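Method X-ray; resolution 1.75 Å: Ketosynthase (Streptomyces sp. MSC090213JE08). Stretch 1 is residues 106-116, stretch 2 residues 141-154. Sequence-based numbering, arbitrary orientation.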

# COMPACT_ATOMS: atom_id res chain seq x y z
N VAL A 106 -7.46 -12.86 1.68
CA VAL A 106 -6.82 -11.64 1.44
C VAL A 106 -5.33 -11.88 1.72
O VAL A 106 -4.99 -12.48 2.72
CB VAL A 106 -7.43 -10.51 2.27
CG1 VAL A 106 -6.52 -9.30 2.36
CG2 VAL A 106 -8.79 -10.11 1.73
N ILE A 107 -4.47 -11.37 0.83
CA ILE A 107 -3.03 -11.33 1.03
C ILE A 107 -2.62 -9.87 0.93
O ILE A 107 -2.78 -9.29 -0.10
CB ILE A 107 -2.30 -12.18 -0.01
CG1 ILE A 107 -2.70 -13.65 0.07
CG2 ILE A 107 -0.79 -11.98 0.12
CD1 ILE A 107 -2.07 -14.48 -1.02
N THR A 108 -2.15 -9.32 2.02
CA THR A 108 -1.86 -7.90 2.06
C THR A 108 -0.51 -7.76 2.75
O THR A 108 -0.33 -8.20 3.89
CB THR A 108 -3.05 -7.15 2.65
OG1 THR A 108 -2.70 -5.77 2.77
CG2 THR A 108 -3.46 -7.70 3.99
N VAL A 109 0.44 -7.28 1.93
CA VAL A 109 1.81 -7.11 2.26
C VAL A 109 2.10 -5.62 2.23
O VAL A 109 1.90 -4.97 1.23
CB VAL A 109 2.75 -7.84 1.30
CG1 VAL A 109 4.19 -7.60 1.71
CG2 VAL A 109 2.46 -9.33 1.26
N GLY A 110 2.64 -5.13 3.33
CA GLY A 110 3.07 -3.76 3.42
C GLY A 110 4.48 -3.62 2.90
O GLY A 110 5.27 -4.54 3.00
N THR A 111 4.82 -2.44 2.38
CA THR A 111 6.18 -2.16 2.00
C THR A 111 6.45 -0.67 2.00
O THR A 111 5.54 0.13 1.77
CB THR A 111 6.53 -2.72 0.61
OG1 THR A 111 7.96 -2.80 0.60
CG2 THR A 111 6.10 -1.87 -0.54
N THR A 112 7.73 -0.31 2.23
CA THR A 112 8.14 1.09 2.07
C THR A 112 8.74 1.29 0.69
O THR A 112 8.37 2.18 -0.03
CB THR A 112 9.13 1.49 3.18
OG1 THR A 112 8.47 1.35 4.45
CG2 THR A 112 9.69 2.88 2.98
N ASP A 113 9.75 0.44 0.39
CA ASP A 113 10.68 0.61 -0.71
C ASP A 113 10.52 -0.48 -1.76
O ASP A 113 10.86 -0.27 -2.91
CB ASP A 113 12.12 0.64 -0.22
CG ASP A 113 12.39 1.87 0.62
OD1 ASP A 113 12.04 2.97 0.14
OD2 ASP A 113 12.87 1.69 1.75
N GLY A 114 9.85 -1.58 -1.41
CA GLY A 114 9.67 -2.62 -2.41
C GLY A 114 11.02 -3.03 -2.97
O GLY A 114 11.99 -3.16 -2.19
N GLU A 115 11.09 -3.18 -4.30
CA GLU A 115 12.34 -3.62 -4.96
C GLU A 115 13.14 -2.40 -5.40
O GLU A 115 13.59 -2.29 -6.54
CB GLU A 115 12.01 -4.52 -6.14
CG GLU A 115 11.18 -5.72 -5.74
CD GLU A 115 11.67 -6.68 -4.68
OE1 GLU A 115 10.99 -7.75 -4.53
OE2 GLU A 115 12.70 -6.39 -3.96
N SER A 116 13.29 -1.43 -4.49
CA SER A 116 14.02 -0.24 -4.86
C SER A 116 15.50 -0.57 -5.18
O SER A 116 16.12 0.14 -5.93
CB SER A 116 13.86 0.83 -3.82
OG SER A 116 12.59 1.49 -4.01
N ARG A 141 10.57 -5.85 -14.88
CA ARG A 141 9.25 -6.50 -14.69
C ARG A 141 8.87 -6.70 -13.21
O ARG A 141 7.72 -6.96 -12.92
CB ARG A 141 9.26 -7.86 -15.38
CG ARG A 141 9.07 -7.68 -16.88
CD ARG A 141 9.51 -8.94 -17.59
NE ARG A 141 9.59 -8.67 -19.01
CZ ARG A 141 10.18 -9.46 -19.88
NH1 ARG A 141 10.85 -10.51 -19.45
NH2 ARG A 141 10.10 -9.19 -21.16
N ARG A 142 9.82 -6.63 -12.29
CA ARG A 142 9.52 -7.03 -10.97
C ARG A 142 9.58 -5.89 -9.94
O ARG A 142 9.54 -6.19 -8.79
CB ARG A 142 10.45 -8.17 -10.62
CG ARG A 142 11.86 -7.74 -10.24
CD ARG A 142 12.72 -8.99 -10.21
NE ARG A 142 14.01 -8.66 -9.62
CZ ARG A 142 15.08 -9.43 -9.72
NH1 ARG A 142 15.06 -10.47 -10.55
NH2 ARG A 142 16.15 -9.15 -9.00
N ILE A 143 9.69 -4.63 -10.38
CA ILE A 143 9.94 -3.49 -9.48
C ILE A 143 8.65 -2.93 -8.87
O ILE A 143 8.73 -2.19 -7.93
CB ILE A 143 10.72 -2.35 -10.18
CG1 ILE A 143 9.99 -1.85 -11.42
CG2 ILE A 143 12.15 -2.80 -10.48
CD1 ILE A 143 10.28 -0.43 -11.78
N ASN A 144 7.49 -3.33 -9.37
CA ASN A 144 6.24 -2.67 -8.89
C ASN A 144 5.76 -3.39 -7.64
O ASN A 144 5.74 -4.63 -7.54
CB ASN A 144 5.21 -2.60 -10.01
CG ASN A 144 5.70 -1.79 -11.19
OD1 ASN A 144 6.39 -0.79 -11.02
ND2 ASN A 144 5.37 -2.24 -12.38
N ALA A 145 5.35 -2.59 -6.65
CA ALA A 145 5.11 -3.04 -5.32
C ALA A 145 3.96 -4.06 -5.24
O ALA A 145 3.96 -4.87 -4.35
CB ALA A 145 4.82 -1.84 -4.43
N GLY A 146 3.03 -4.01 -6.19
CA GLY A 146 1.87 -4.88 -6.22
C GLY A 146 2.31 -6.32 -6.25
O GLY A 146 1.65 -7.21 -5.74
N ARG A 147 3.46 -6.52 -6.87
CA ARG A 147 3.98 -7.86 -7.03
C ARG A 147 4.27 -8.56 -5.68
O ARG A 147 4.18 -9.77 -5.60
CB ARG A 147 5.15 -7.78 -8.01
CG ARG A 147 5.87 -9.10 -8.17
CD ARG A 147 6.99 -8.97 -9.18
NE ARG A 147 6.42 -8.81 -10.49
CZ ARG A 147 6.52 -9.66 -11.49
NH1 ARG A 147 7.30 -10.72 -11.39
NH2 ARG A 147 5.87 -9.39 -12.60
N LEU A 148 4.61 -7.82 -4.61
CA LEU A 148 4.92 -8.42 -3.36
C LEU A 148 3.78 -9.28 -2.84
O LEU A 148 4.03 -10.25 -2.13
CB LEU A 148 5.21 -7.35 -2.31
CG LEU A 148 6.39 -6.43 -2.61
CD1 LEU A 148 6.60 -5.49 -1.43
CD2 LEU A 148 7.64 -7.23 -2.88
N SER A 149 2.53 -8.88 -3.15
CA SER A 149 1.36 -9.58 -2.71
C SER A 149 1.03 -10.72 -3.65
O SER A 149 0.73 -11.80 -3.18
CB SER A 149 0.18 -8.59 -2.57
OG SER A 149 0.32 -7.99 -1.31
N THR A 150 1.08 -10.45 -4.94
CA THR A 150 0.67 -11.41 -5.96
C THR A 150 1.61 -12.62 -5.99
O THR A 150 1.16 -13.75 -6.21
CB THR A 150 0.55 -10.81 -7.36
OG1 THR A 150 1.80 -10.29 -7.83
CG2 THR A 150 -0.55 -9.76 -7.41
N VAL A 151 2.92 -12.43 -5.74
CA VAL A 151 3.82 -13.60 -5.80
C VAL A 151 3.51 -14.60 -4.69
O VAL A 151 3.83 -15.76 -4.86
CB VAL A 151 5.31 -13.23 -5.75
CG1 VAL A 151 5.77 -12.60 -7.04
CG2 VAL A 151 5.63 -12.39 -4.53
N ILE A 152 3.05 -14.14 -3.52
CA ILE A 152 2.65 -15.01 -2.46
C ILE A 152 1.52 -15.90 -2.98
O ILE A 152 1.53 -17.10 -2.70
CB ILE A 152 2.21 -14.28 -1.21
CG1 ILE A 152 3.40 -13.55 -0.59
CG2 ILE A 152 1.53 -15.25 -0.25
CD1 ILE A 152 3.05 -12.61 0.49
N ALA A 153 0.56 -15.28 -3.67
CA ALA A 153 -0.58 -16.06 -4.15
C ALA A 153 -0.04 -17.11 -5.13
O ALA A 153 -0.51 -18.28 -5.16
CB ALA A 153 -1.64 -15.20 -4.78
N ARG A 154 0.89 -16.68 -5.97
CA ARG A 154 1.50 -17.55 -6.96
C ARG A 154 2.18 -18.74 -6.27
O ARG A 154 1.98 -19.90 -6.66
CB ARG A 154 2.51 -16.79 -7.82
CG ARG A 154 1.85 -15.89 -8.84
CD ARG A 154 2.86 -15.25 -9.76
NE ARG A 154 3.61 -16.24 -10.50
CZ ARG A 154 4.77 -15.98 -11.11
NH1 ARG A 154 5.23 -14.74 -11.11
NH2 ARG A 154 5.45 -16.95 -11.71
O HOH W 1 8.47 -3.21 -5.46
O HOH W 2 9.11 -8.40 -6.18

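The centre of the contact is apolar, formed where the strand carrying I107 and V109 lies across the helix carrying L148 and I152. The two axes approach to 7.5 Å and run nearer antiparallel than parallel, at 139°. Side chains alternate along the strand, so I107 and V109 point toward the helix while T108, between them, points away. V109, in the t rotamer, makes a close apolar contact, with its CG2 3.4 Å from CD1 of I152; its CG1 lies 4.2 Å from CB of L148. Further back along the strand, CD1 of I107, in the m, t rotamer, lies 3.8 Å from CG2 of I152, 3.9 Å from CB of A153 and 3.8 Å from CA of A153, so it also touches the helix backbone. CG2 of V109 also sits 3.8 Å from O of L148, a carbonyl oxygen buried here without a polar partner.

S149 places a hydroxyl within this apolar surface: its OG is 3.3 Å from N of V109, and it is hydrogen-bonded elsewhere in the structure.

Further along, toward T111 and G114, the chain keeps contact with L148, whose CD1 packs 3.4 Å from CB of T111. The OG1 of T111 accepts a hydrogen bond from N of G114 (3.0 Å), bracing the turn. G114 has a positive phi, which favours glycine, and its CA comes within 4.3 Å of CD1 of L148.

The polar edge lies at E115, the N-cap residue of a following helix. Its CG rests 3.5 Å from O of R142, and its OE1 lies 3.8 Å from CD2 of L148. No clear direct hydrogen bond joins the stretches, but water 1 bridges their backbones, accepting from N of E115 (2.9 Å) and donating to O of I143 (2.7 Å). Water 2 is hydrogen-bonded to OE1 of E115 (2.6 Å) and, weakly, to O of R142 (3.4 Å).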